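Local coordinates for extracellular solute-binding protein, family 1 (Trichodesmium erythraeum IMS101, PDB 6G7N) that binds ferric iron and, as the solute-binding protein of an ABC transporter, probably delivers it for uptake into the cell, at residues Val54-Asp59 against Phe96-Arg101; Asn142-Ala147 against His230-Gly235; Gly236-Asn241 against Gly247-Leu252; Glu259-Phe264 against Ala275-Ala280. All coordinates share one frame; numbering follows the deposited sequence. Where two conformers were deposited one is given.

Contact 1. Residues Val54-Asp59 against Phe96-Arg101; sequences VFMTVD and FGFSKR. With DAL (D-alanine), chain C.
Val58 lies over one face of the Arg101 guanidinium, its CB 3.7 Å above the plane and set toward the rim. A short branched side chain suits this place, because it covers the planar cation without competing for the N-H groups at its edge. There Arg101 NH1 gives the O atom of the bound D-alanine a hydrogen bond of 2.9 Å, with an N-H...O angle of 163°. Arg101 NH2 donates to a water at 2.9 Å, and that water donates to Asp59 OD2 at 3.0 Å, so a single water bridges Asp59 and Arg101. Bends at chi2 and chi3 (-92° and -58°) bring the guanidinium against Val58, whose CG1 is 3.7 Å from Arg101 NH1. Glu270 forms a salt bridge with NH1, probably helping to fix the group in a ligand pocket whose iron lies about 4 Å from the arginine side chain. Farther along, the terminal methyl CE of Met56 meets the Phe98 ring obliquely, 4.1 Å from CD2. Strand 231-239 runs between the two segments as the antiparallel neighbour of both strand 54-58 and strand 96-108; Tyr141 of helix 140-167 touches Val58 and Arg101, and Phe264 of helix 258-266 covers Met56 and Phe98.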
loop_
_atom_site.group_PDB
_atom_site.type_symbol
_atom_site.label_atom_id
_atom_site.label_comp_id
_atom_site.label_asym_id
_atom_site.label_seq_id
_atom_site.Cartn_x
_atom_site.Cartn_y
_atom_site.Cartn_z
ATOM N N VAL A 54 17.266 5.936 8.080
ATOM C CA VAL A 54 15.815 5.801 7.831
ATOM C C VAL A 54 15.619 4.698 6.811
ATOM O O VAL A 54 16.361 4.625 5.818
ATOM C CB VAL A 54 15.222 7.117 7.298
ATOM C CG1 VAL A 54 13.752 6.956 6.935
ATOM C CG2 VAL A 54 15.402 8.233 8.304
ATOM N N PHE A 55 14.622 3.851 7.047
ATOM C CA PHE A 55 14.204 2.797 6.096
ATOM C C PHE A 55 12.777 3.154 5.660
ATOM O O PHE A 55 11.912 3.372 6.501
ATOM C CB PHE A 55 14.242 1.411 6.765
ATOM C CG PHE A 55 13.588 0.336 5.946
ATOM C CD1 PHE A 55 14.121 -0.047 4.722
ATOM C CD2 PHE A 55 12.389 -0.259 6.355
ATOM C CE1 PHE A 55 13.509 -0.996 3.945
ATOM C CE2 PHE A 55 11.804 -1.245 5.581
ATOM C CZ PHE A 55 12.364 -1.610 4.381
ATOM N N MET A 56 12.558 3.174 4.344
ATOM C CA MET A 56 11.222 3.385 3.782
ATOM C C MET A 56 10.884 2.332 2.747
ATOM O O MET A 56 11.738 1.916 1.943
ATOM C CB MET A 56 11.078 4.762 3.143
ATOM C CG MET A 56 11.171 5.883 4.137
ATOM S SD MET A 56 10.822 7.518 3.514
ATOM C CE MET A 56 9.047 7.454 3.474
ATOM N N THR A 57 9.616 1.925 2.731
ATOM C CA THR A 57 9.141 0.929 1.774
ATOM C C THR A 57 7.645 1.045 1.649
ATOM O O THR A 57 7.035 1.951 2.206
ATOM C CB THR A 57 9.630 -0.484 2.157
ATOM O OG1 THR A 57 9.458 -1.389 1.063
ATOM C CG2 THR A 57 8.893 -1.046 3.380
ATOM N N VAL A 58 7.036 0.144 0.868
ATOM C CA VAL A 58 5.574 0.065 0.783
ATOM C C VAL A 58 5.056 -1.216 1.406
ATOM O O VAL A 58 5.719 -2.270 1.367
ATOM C CB VAL A 58 4.964 0.257 -0.632
ATOM C CG1 VAL A 58 5.610 1.446 -1.320
ATOM C CG2 VAL A 58 5.113 -0.975 -1.495
ATOM N N ASP A 59 3.860 -1.059 1.969
ATOM C CA ASP A 59 3.016 -2.097 2.561
ATOM C C ASP A 59 3.348 -2.338 4.021
ATOM O O ASP A 59 4.494 -2.651 4.352
ATOM C CB ASP A 59 2.949 -3.403 1.725
ATOM C CG ASP A 59 1.646 -4.122 1.921
ATOM O OD1 ASP A 59 1.412 -4.605 3.045
ATOM O OD2 ASP A 59 0.845 -4.136 0.967
ATOM N N PHE A 96 5.826 4.050 10.571
ATOM C CA PHE A 96 4.776 5.065 10.402
ATOM C C PHE A 96 4.412 5.160 8.937
ATOM O O PHE A 96 5.287 5.167 8.077
ATOM C CB PHE A 96 5.318 6.444 10.862
ATOM C CG PHE A 96 5.803 6.458 12.290
ATOM C CD1 PHE A 96 7.109 6.043 12.591
ATOM C CD2 PHE A 96 4.961 6.783 13.347
ATOM C CE1 PHE A 96 7.553 5.978 13.898
ATOM C CE2 PHE A 96 5.415 6.697 14.662
ATOM C CZ PHE A 96 6.696 6.296 14.919
ATOM N N GLY A 97 3.116 5.325 8.656
ATOM C CA GLY A 97 2.686 5.631 7.302
ATOM C C GLY A 97 2.801 7.104 6.950
ATOM O O GLY A 97 2.461 7.948 7.750
ATOM N N PHE A 98 3.231 7.346 5.705
ATOM C CA PHE A 98 3.363 8.699 5.177
ATOM C C PHE A 98 2.520 8.967 3.940
ATOM O O PHE A 98 2.224 10.125 3.660
ATOM C CB PHE A 98 4.820 9.065 4.935
ATOM C CG PHE A 98 5.626 9.052 6.216
ATOM C CD1 PHE A 98 5.540 10.092 7.121
ATOM C CD2 PHE A 98 6.432 7.985 6.546
ATOM C CE1 PHE A 98 6.233 10.053 8.317
ATOM C CE2 PHE A 98 7.107 7.927 7.757
ATOM C CZ PHE A 98 7.020 8.969 8.634
ATOM N N SER A 99 2.096 7.924 3.211
ATOM C CA SER A 99 1.025 8.055 2.210
ATOM C C SER A 99 0.188 6.785 2.284
ATOM O O SER A 99 0.628 5.779 2.842
ATOM C CB SER A 99 1.518 8.386 0.796
ATOM O OG SER A 99 2.242 7.332 0.230
ATOM N N LYS A 100 -1.002 6.856 1.705
ATOM C CA LYS A 100 -2.006 5.821 1.821
ATOM C C LYS A 100 -2.508 5.403 0.448
ATOM O O LYS A 100 -2.730 6.229 -0.437
ATOM C CB LYS A 100 -3.207 6.403 2.661
ATOM C CG LYS A 100 -4.463 5.624 2.818
ATOM C CD LYS A 100 -5.353 6.438 3.746
ATOM C CE LYS A 100 -5.976 7.735 3.233
ATOM N NZ LYS A 100 -7.021 8.211 4.175
ATOM N N ARG A 101 -2.733 4.095 0.309
ATOM C CA ARG A 101 -3.330 3.489 -0.884
ATOM C C ARG A 101 -4.537 2.674 -0.447
ATOM O O ARG A 101 -4.647 2.254 0.681
ATOM C CB ARG A 101 -2.313 2.650 -1.667
ATOM C CG ARG A 101 -1.655 1.494 -0.885
ATOM C CD ARG A 101 -0.344 1.843 -0.187
ATOM N NE ARG A 101 0.702 2.333 -1.064
ATOM C CZ ARG A 101 1.375 1.586 -1.955
ATOM N NH1 ARG A 101 2.235 2.167 -2.761
ATOM N NH2 ARG A 101 1.170 0.278 -2.063
HETATM N N DAL C . 4.850 -0.812 -6.517
HETATM C CA DAL C . 5.511 0.527 -6.360
HETATM C CB DAL C . 6.968 0.357 -5.960
HETATM C C DAL C . 4.787 1.435 -5.422
HETATM O O DAL C . 3.678 1.035 -5.014
HETATM O OXT DAL C . 5.334 2.529 -5.111
HETATM O O HOH W 1 -0.053 -1.532 -0.135
#

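Contact 2. Residues Asn142-Ala147 against His230-Gly235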
loop_
_atom_site.group_PDB
_atom_site.type_symbol
_atom_site.label_atom_id
_atom_site.label_comp_id
_atom_site.label_asym_id
_atom_site.label_seq_id
_atom_site.Cartn_x
_atom_site.Cartn_y
_atom_site.Cartn_z
ATOM N N ASN A 142 -1.926 -8.390 -1.935
ATOM C CA ASN A 142 -2.912 -9.443 -1.782
ATOM C C ASN A 142 -2.769 -10.152 -0.435
ATOM O O ASN A 142 -3.773 -10.478 0.203
ATOM C CB ASN A 142 -2.743 -10.482 -2.893
ATOM C CG ASN A 142 -3.293 -10.031 -4.220
ATOM O OD1 ASN A 142 -4.126 -9.114 -4.297
ATOM N ND2 ASN A 142 -2.878 -10.726 -5.301
ATOM N N GLN A 143 -1.538 -10.438 -0.027
ATOM C CA GLN A 143 -1.321 -11.063 1.268
ATOM C C GLN A 143 -1.918 -10.194 2.388
ATOM O O GLN A 143 -2.578 -10.697 3.299
ATOM C CB GLN A 143 0.158 -11.326 1.501
ATOM C CG GLN A 143 0.727 -12.376 0.568
ATOM C CD GLN A 143 2.229 -12.464 0.588
ATOM O OE1 GLN A 143 2.896 -11.801 1.371
ATOM N NE2 GLN A 143 2.776 -13.269 -0.303
ATOM N N SER A 144 -1.721 -8.872 2.294
ATOM C CA SER A 144 -2.233 -7.983 3.316
ATOM C C SER A 144 -3.762 -7.910 3.326
ATOM O O SER A 144 -4.379 -7.859 4.388
ATOM C CB SER A 144 -1.596 -6.588 3.175
ATOM O OG SER A 144 -0.240 -6.680 3.611
ATOM N N LEU A 145 -4.368 -7.896 2.128
ATOM C CA LEU A 145 -5.828 -7.922 2.076
ATOM C C LEU A 145 -6.380 -9.225 2.671
ATOM O O LEU A 145 -7.327 -9.200 3.458
ATOM C CB LEU A 145 -6.304 -7.718 0.643
ATOM C CG LEU A 145 -7.811 -7.817 0.461
ATOM C CD1 LEU A 145 -8.589 -6.715 1.167
ATOM C CD2 LEU A 145 -8.131 -7.743 -1.025
ATOM N N ILE A 146 -5.791 -10.351 2.298
ATOM C CA ILE A 146 -6.234 -11.618 2.870
ATOM C C ILE A 146 -6.010 -11.673 4.379
ATOM O O ILE A 146 -6.868 -12.185 5.109
ATOM C CB ILE A 146 -5.652 -12.801 2.077
ATOM C CG1 ILE A 146 -6.423 -13.048 0.771
ATOM C CG2 ILE A 146 -5.757 -14.106 2.873
ATOM C CD1 ILE A 146 -6.988 -11.935 -0.046
ATOM N N ALA A 147 -4.872 -11.161 4.846
ATOM C CA ALA A 147 -4.650 -11.061 6.278
ATOM C C ALA A 147 -5.779 -10.298 6.973
ATOM O O ALA A 147 -6.254 -10.706 8.042
ATOM C CB ALA A 147 -3.298 -10.421 6.559
ATOM N N HIS A 230 -10.326 -1.327 2.716
ATOM C CA HIS A 230 -8.961 -1.730 3.105
ATOM C C HIS A 230 -7.958 -0.711 2.562
ATOM O O HIS A 230 -7.837 -0.543 1.329
ATOM C CB HIS A 230 -8.688 -3.110 2.540
ATOM C CG HIS A 230 -7.296 -3.603 2.750
ATOM N ND1 HIS A 230 -6.903 -4.312 3.855
ATOM C CD2 HIS A 230 -6.194 -3.522 1.957
ATOM C CE1 HIS A 230 -5.627 -4.651 3.709
ATOM N NE2 HIS A 230 -5.166 -4.195 2.565
ATOM N N VAL A 231 -7.272 -0.045 3.487
ATOM C CA VAL A 231 -6.215 0.883 3.165
ATOM C C VAL A 231 -4.889 0.349 3.654
ATOM O O VAL A 231 -4.789 -0.401 4.631
ATOM C CB VAL A 231 -6.509 2.314 3.669
ATOM C CG1 VAL A 231 -7.745 2.861 2.958
ATOM C CG2 VAL A 231 -6.660 2.403 5.172
ATOM N N ASN A 232 -3.842 0.790 2.986
ATOM C CA ASN A 232 -2.479 0.371 3.345
ATOM C C ASN A 232 -1.562 1.559 3.105
ATOM O O ASN A 232 -2.038 2.629 2.686
ATOM C CB ASN A 232 -2.128 -0.906 2.559
ATOM C CG ASN A 232 -1.083 -1.805 3.214
ATOM O OD1 ASN A 232 -0.227 -1.346 3.992
ATOM N ND2 ASN A 232 -1.119 -3.105 2.879
ATOM N N ILE A 233 -0.264 1.400 3.403
ATOM C CA ILE A 233 0.624 2.559 3.494
ATOM C C ILE A 233 1.913 2.381 2.716
ATOM O O ILE A 233 2.429 1.270 2.533
ATOM C CB ILE A 233 0.970 2.868 4.974
ATOM C CG1 ILE A 233 1.542 1.650 5.711
ATOM C CG2 ILE A 233 -0.246 3.419 5.685
ATOM C CD1 ILE A 233 2.221 1.993 7.026
ATOM N N SER A 234 2.459 3.542 2.317
ATOM C CA SER A 234 3.882 3.740 2.092
ATOM C C SER A 234 4.432 4.314 3.390
ATOM O O SER A 234 3.837 5.240 3.932
ATOM C CB SER A 234 4.130 4.765 0.968
ATOM O OG SER A 234 3.650 4.343 -0.283
ATOM N N GLY A 235 5.522 3.778 3.916
ATOM C CA GLY A 235 5.949 4.241 5.228
ATOM C C GLY A 235 7.376 3.931 5.548
ATOM O O GLY A 235 8.149 3.498 4.713
#
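Ser144 and Leu145, on the first turns of helix 140-167, face His230 and Asn232 of segment 230-235, with the CA atoms of Leu145 and His230 7.0 Å apart and those of Ser144 and Asn232 8.4 Å apart. Between Leu145 and His230 the link is a CH-pi contact: methyl CD1 stands over one ring face, set toward the rim near CG, 4.0 Å from the centroid of the His230 imidazole and 21° off its normal. CG of His230 is anti to the backbone N (chi1 175°), which sends the ring toward the helix. Its CE1 also comes within 3.5 Å of Ser144 O, approached obliquely. A flat ring suits the place because one face can take both Leu145 CA, 3.7 Å from His230 CE1, and the methyl CD1. Ser144 has a side chain small enough for its CB to sit 3.5 Å from Asn232 ND2, while its hydroxyl is hydrogen-bonded to Asp59 OD1. Both ends of the Asn232 amide are engaged: OD1 accepts from Ile233 N at 2.8 Å and also from Ala60 N, while ND2 makes a weak bond to the same Asp59. The buried polar groups are thus tied to the N-terminus of helix 60-68, where Asp59 is the N-cap. Tyr141, an iron ligand, directly precedes this part of the helix, so the contact joins the metal-binding end of the helix to a strand of the central sheet, consistent with the two-lobed fold of periplasmic binding proteins.

Contact 3. Residues Gly236-Asn241 against Gly247-Leu252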
loop_
_atom_site.group_PDB
_atom_site.type_symbol
_atom_site.label_atom_id
_atom_site.label_comp_id
_atom_site.label_asym_id
_atom_site.label_seq_id
_atom_site.Cartn_x
_atom_site.Cartn_y
_atom_site.Cartn_z
ATOM N N GLY A 236 7.732 4.220 6.789
ATOM C CA GLY A 236 9.117 4.023 7.208
ATOM C C GLY A 236 9.337 4.205 8.670
ATOM O O GLY A 236 8.427 4.512 9.439
ATOM N N GLY A 237 10.598 4.017 9.049
ATOM C CA GLY A 237 10.992 4.135 10.442
ATOM C C GLY A 237 12.471 4.458 10.568
ATOM O O GLY A 237 13.211 4.482 9.575
ATOM N N VAL A 238 12.864 4.749 11.809
ATOM C CA VAL A 238 14.281 4.996 12.153
ATOM C C VAL A 238 14.954 3.654 12.382
ATOM O O VAL A 238 14.454 2.785 13.120
ATOM C CB VAL A 238 14.381 5.924 13.358
ATOM C CG1 VAL A 238 15.832 6.149 13.753
ATOM C CG2 VAL A 238 13.720 7.259 13.038
ATOM N N VAL A 239 16.114 3.497 11.753
ATOM C CA VAL A 239 16.871 2.242 11.833
ATOM C C VAL A 239 17.537 2.067 13.202
ATOM O O VAL A 239 17.994 3.053 13.809
ATOM C CB VAL A 239 17.862 2.174 10.654
ATOM C CG1 VAL A 239 18.783 0.968 10.728
ATOM C CG2 VAL A 239 17.104 2.188 9.329
ATOM N N LYS A 240 17.634 0.814 13.659
ATOM C CA LYS A 240 18.132 0.470 14.987
ATOM C C LYS A 240 19.457 1.117 15.301
ATOM O O LYS A 240 19.617 1.696 16.389
ATOM C CB LYS A 240 18.227 -1.039 15.126
ATOM C CG LYS A 240 18.764 -1.486 16.483
ATOM C CD LYS A 240 18.569 -2.959 16.741
ATOM C CE LYS A 240 17.214 -3.250 17.350
ATOM N NZ LYS A 240 16.944 -4.716 17.398
ATOM N N ASN A 241 20.402 1.066 14.381
ATOM C CA ASN A 241 21.705 1.638 14.780
ATOM C C ASN A 241 22.000 2.961 14.118
ATOM O O ASN A 241 23.148 3.323 13.976
ATOM C CB ASN A 241 22.848 0.632 14.621
ATOM C CG ASN A 241 22.598 -0.655 15.387
ATOM O OD1 ASN A 241 22.287 -1.706 14.783
ATOM N ND2 ASN A 241 22.692 -0.586 16.713
ATOM N N GLY A 247 18.659 13.419 13.324
ATOM C CA GLY A 247 18.360 13.805 11.955
ATOM C C GLY A 247 17.298 12.907 11.345
ATOM O O GLY A 247 16.449 13.399 10.595
ATOM N N ALA A 248 17.336 11.614 11.679
ATOM C CA ALA A 248 16.333 10.665 11.184
ATOM C C ALA A 248 14.943 11.049 11.682
ATOM O O ALA A 248 13.973 11.054 10.905
ATOM C CB ALA A 248 16.677 9.254 11.609
ATOM N N ILE A 249 14.836 11.412 12.958
ATOM C CA ILE A 249 13.549 11.856 13.521
ATOM C C ILE A 249 13.094 13.133 12.825
ATOM O O ILE A 249 11.911 13.282 12.483
ATOM C CB ILE A 249 13.651 12.028 15.044
ATOM C CG1 ILE A 249 13.913 10.676 15.740
ATOM C CG2 ILE A 249 12.386 12.689 15.571
ATOM C CD1 ILE A 249 14.329 10.829 17.188
ATOM N N LYS A 250 14.025 14.081 12.609
ATOM C CA LYS A 250 13.656 15.322 11.898
ATOM C C LYS A 250 13.093 15.018 10.518
ATOM O O LYS A 250 12.158 15.718 10.057
ATOM C CB LYS A 250 14.850 16.265 11.773
ATOM C CG LYS A 250 15.254 16.966 13.065
ATOM C CD LYS A 250 16.388 17.964 12.827
ATOM C CE LYS A 250 16.779 18.728 14.096
ATOM N NZ LYS A 250 17.802 19.782 13.843
ATOM N N PHE A 251 13.665 14.039 9.833
ATOM C CA PHE A 251 13.169 13.689 8.509
ATOM C C PHE A 251 11.752 13.127 8.570
ATOM O O PHE A 251 10.884 13.586 7.792
ATOM C CB PHE A 251 14.129 12.707 7.838
ATOM C CG PHE A 251 13.755 12.405 6.411
ATOM C CD1 PHE A 251 13.889 13.366 5.428
ATOM C CD2 PHE A 251 13.250 11.170 6.045
ATOM C CE1 PHE A 251 13.539 13.124 4.108
ATOM C CE2 PHE A 251 12.909 10.902 4.726
ATOM C CZ PHE A 251 13.056 11.872 3.760
ATOM N N LEU A 252 11.497 12.185 9.469
ATOM C CA LEU A 252 10.129 11.669 9.586
ATOM C C LEU A 252 9.136 12.769 9.922
ATOM O O LEU A 252 8.028 12.826 9.364
ATOM C CB LEU A 252 10.048 10.546 10.616
ATOM C CG LEU A 252 10.913 9.303 10.365
ATOM C CD1 LEU A 252 10.497 8.230 11.338
ATOM C CD2 LEU A 252 10.815 8.814 8.903
#
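Val238 meets Ala248 and Leu252 through aliphatic groups, with no flat side chain between them; the ring in these segments, Phe251, projects from the flank of its helix, takes no part in this contact, and packs edge-to-face with Phe21 of helix 15-25. The motif is a strand followed by a helix that doubles back over the sheet, part of the alpha/beta layering of the periplasmic binding protein fold. Strand 236-239 and helix 247-252 run nearly antiparallel, 171° between their directions, and their axes approach to 8.5 Å. Ala248 and Leu252 are one helical turn apart and so present a common face, with Ile249 beside them. Alanine suits the place where the chains come nearest, CA of Val238 lying 6.1 Å from CA of Ala248, because its lone methyl permits such an approach. Leucine, one turn on, reaches across to the strand where it offers only Gly236 and Gly237, and its CD1 rests 4.2 Å from Gly237 CA. Val54 of the adjoining strand 54-58 touches both Ala248 and Leu252, and Ile75 touches Val238 and Ile249, so the apolar contact continues onto strand 54-58 and the loop holding Ile75. With CG1 anti to the backbone N (chi1 178°), Val238 turns both of its methyls to the helix: CG1 lies 3.9 Å from Ala248 CB, while CG2 lies 3.8 Å from that same CB and 3.8 Å from Leu252 CD1.

Contact 4. Residues Glu259-Phe264 against Ala275-Ala280; sequences EAQKIF and AGVPIA
A helix-loop contact beyond the sheet joins Gln261, on helix 258-266, to Val277, in the irregular chain that follows strand 271-272. Both methyls of Val277 straddle the base of the glutamine: CG1 is 3.9 Å and CG2 4.0 Å from Gln261 CB. CG1 is also 4.3 Å from Lys262 N, so this compact branched side chain brings both methyls against the helix itself. Gln261 bends at chi2 (-76°), which carries its amide away from the valine and into a polar setting. In this part of the solute-binding fold, the helix is followed by a short strand and then a loop that turns back over it, and the amide bridges these pieces. OE1 accepts from the backbone N of Val273 and of Val274, at the beginning of the loop, while NE2 donates to Leu255 O and to Phe98 O of strand 96-108. Glutamine suits the position because one side chain offers donor and acceptor to backbone groups. Lys262 is exposed; its chain, extended to CE and bent at the last torsion, ends in a salt bridge to Glu266. At phi 91° and psi -14°, a CB on Gly276 would jam against Ala275 O, which calls for glycine.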
loop_
_atom_site.group_PDB
_atom_site.type_symbol
_atom_site.label_atom_id
_atom_site.label_comp_id
_atom_site.label_asym_id
_atom_site.label_seq_id
_atom_site.Cartn_x
_atom_site.Cartn_y
_atom_site.Cartn_z
ATOM N N GLU A 259 3.393 20.532 3.092
ATOM C CA GLU A 259 4.110 20.575 1.800
ATOM C C GLU A 259 4.733 19.201 1.395
ATOM O O GLU A 259 4.657 18.760 0.240
ATOM C CB GLU A 259 5.156 21.694 1.870
ATOM N N ALA A 260 5.326 18.527 2.386
ATOM C CA ALA A 260 5.918 17.219 2.138
ATOM C C ALA A 260 4.833 16.190 1.853
ATOM O O ALA A 260 5.001 15.328 0.975
ATOM C CB ALA A 260 6.759 16.770 3.306
ATOM N N GLN A 261 3.715 16.273 2.569
ATOM C CA GLN A 261 2.618 15.358 2.322
ATOM C C GLN A 261 2.125 15.435 0.888
ATOM O O GLN A 261 1.869 14.408 0.247
ATOM C CB GLN A 261 1.458 15.617 3.308
ATOM C CG GLN A 261 1.708 15.025 4.689
ATOM C CD GLN A 261 1.485 13.535 4.642
ATOM O OE1 GLN A 261 0.347 13.063 4.479
ATOM N NE2 GLN A 261 2.573 12.781 4.748
ATOM N N LYS A 262 2.001 16.657 0.381
ATOM C CA LYS A 262 1.590 16.833 -1.017
ATOM C C LYS A 262 2.607 16.199 -1.968
ATOM O O LYS A 262 2.243 15.414 -2.859
ATOM C CB LYS A 262 1.422 18.305 -1.330
ATOM C CG LYS A 262 1.104 18.595 -2.786
ATOM C CD LYS A 262 0.976 20.088 -3.074
ATOM C CE LYS A 262 0.781 20.394 -4.552
ATOM N NZ LYS A 262 -0.460 19.794 -5.082
ATOM N N ILE A 263 3.874 16.546 -1.835
ATOM C CA ILE A 263 4.869 16.075 -2.785
ATOM C C ILE A 263 5.002 14.554 -2.718
ATOM O O ILE A 263 5.031 13.887 -3.764
ATOM C CB ILE A 263 6.234 16.717 -2.499
ATOM C CG1 ILE A 263 6.212 18.226 -2.772
ATOM C CG2 ILE A 263 7.330 16.043 -3.318
ATOM C CD1 ILE A 263 7.360 18.996 -2.159
ATOM N N PHE A 264 5.068 14.010 -1.511
ATOM C CA PHE A 264 5.306 12.585 -1.357
ATOM C C PHE A 264 4.113 11.783 -1.855
ATOM O O PHE A 264 4.285 10.767 -2.547
ATOM C CB PHE A 264 5.593 12.265 0.108
ATOM C CG PHE A 264 5.935 10.828 0.357
ATOM C CD1 PHE A 264 7.104 10.257 -0.138
ATOM C CD2 PHE A 264 5.036 10.004 1.032
ATOM C CE1 PHE A 264 7.390 8.926 0.097
ATOM C CE2 PHE A 264 5.319 8.676 1.240
ATOM C CZ PHE A 264 6.503 8.149 0.786
ATOM N N ALA A 275 -4.616 14.674 8.005
ATOM C CA ALA A 275 -5.908 15.327 7.856
ATOM C C ALA A 275 -5.729 16.759 7.349
ATOM O O ALA A 275 -4.851 17.495 7.807
ATOM C CB ALA A 275 -6.659 15.342 9.180
ATOM N N GLY A 276 -6.568 17.147 6.399
ATOM C CA GLY A 276 -6.588 18.511 5.910
ATOM C C GLY A 276 -5.682 18.786 4.726
ATOM O O GLY A 276 -5.815 19.826 4.064
ATOM N N VAL A 277 -4.758 17.885 4.416
ATOM C CA VAL A 277 -3.928 18.085 3.246
ATOM C C VAL A 277 -4.798 17.819 2.009
ATOM O O VAL A 277 -5.419 16.757 1.900
ATOM C CB VAL A 277 -2.716 17.146 3.291
ATOM C CG1 VAL A 277 -1.891 17.267 2.019
ATOM C CG2 VAL A 277 -1.861 17.456 4.504
ATOM N N PRO A 278 -4.827 18.742 1.049
ATOM C CA PRO A 278 -5.616 18.518 -0.157
ATOM C C PRO A 278 -5.204 17.257 -0.913
ATOM O O PRO A 278 -4.027 16.889 -0.949
ATOM C CB PRO A 278 -5.382 19.787 -0.986
ATOM C CG PRO A 278 -5.116 20.820 0.062
ATOM C CD PRO A 278 -4.256 20.100 1.073
ATOM N N ILE A 279 -6.196 16.647 -1.541
ATOM C CA ILE A 279 -6.090 15.428 -2.311
ATOM C C ILE A 279 -5.624 15.745 -3.738
ATOM O O ILE A 279 -6.033 16.755 -4.300
ATOM C CB ILE A 279 -7.518 14.762 -2.363
ATOM C CG1 ILE A 279 -8.074 14.536 -0.941
ATOM C CG2 ILE A 279 -7.517 13.463 -3.143
ATOM C CD1 ILE A 279 -7.081 13.858 -0.054
ATOM N N ALA A 280 -4.809 14.870 -4.339
ATOM C CA ALA A 280 -4.389 15.036 -5.743
ATOM C C ALA A 280 -5.577 15.234 -6.678
ATOM O O ALA A 280 -6.618 14.545 -6.549
ATOM C CB ALA A 280 -3.583 13.841 -6.234
#

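Overall arrangement
Strand 231-239 ties three of the contacts together: its beginning serves contact 2, its end serves contact 3, and contact 1 joins the strands that flank it. Contacts 1 and 2 lie near the centre of the chain and combine apolar or CH-pi contacts with buried polar groups, meeting also through the backbone, Asp59 N lying 2.8 Å from Ile233 O. Contact 3, about 20 Å from the chain centre, is purely aliphatic, while contact 4, about 17 Å from it, mixes one buried apolar touch with an exposed lysine at the margin. Contact 4 is linked to contact 1 through Gln261 and Phe264, but does not touch contact 3, although their helices are consecutive. Of the four, contact 1 alone holds pocket residues.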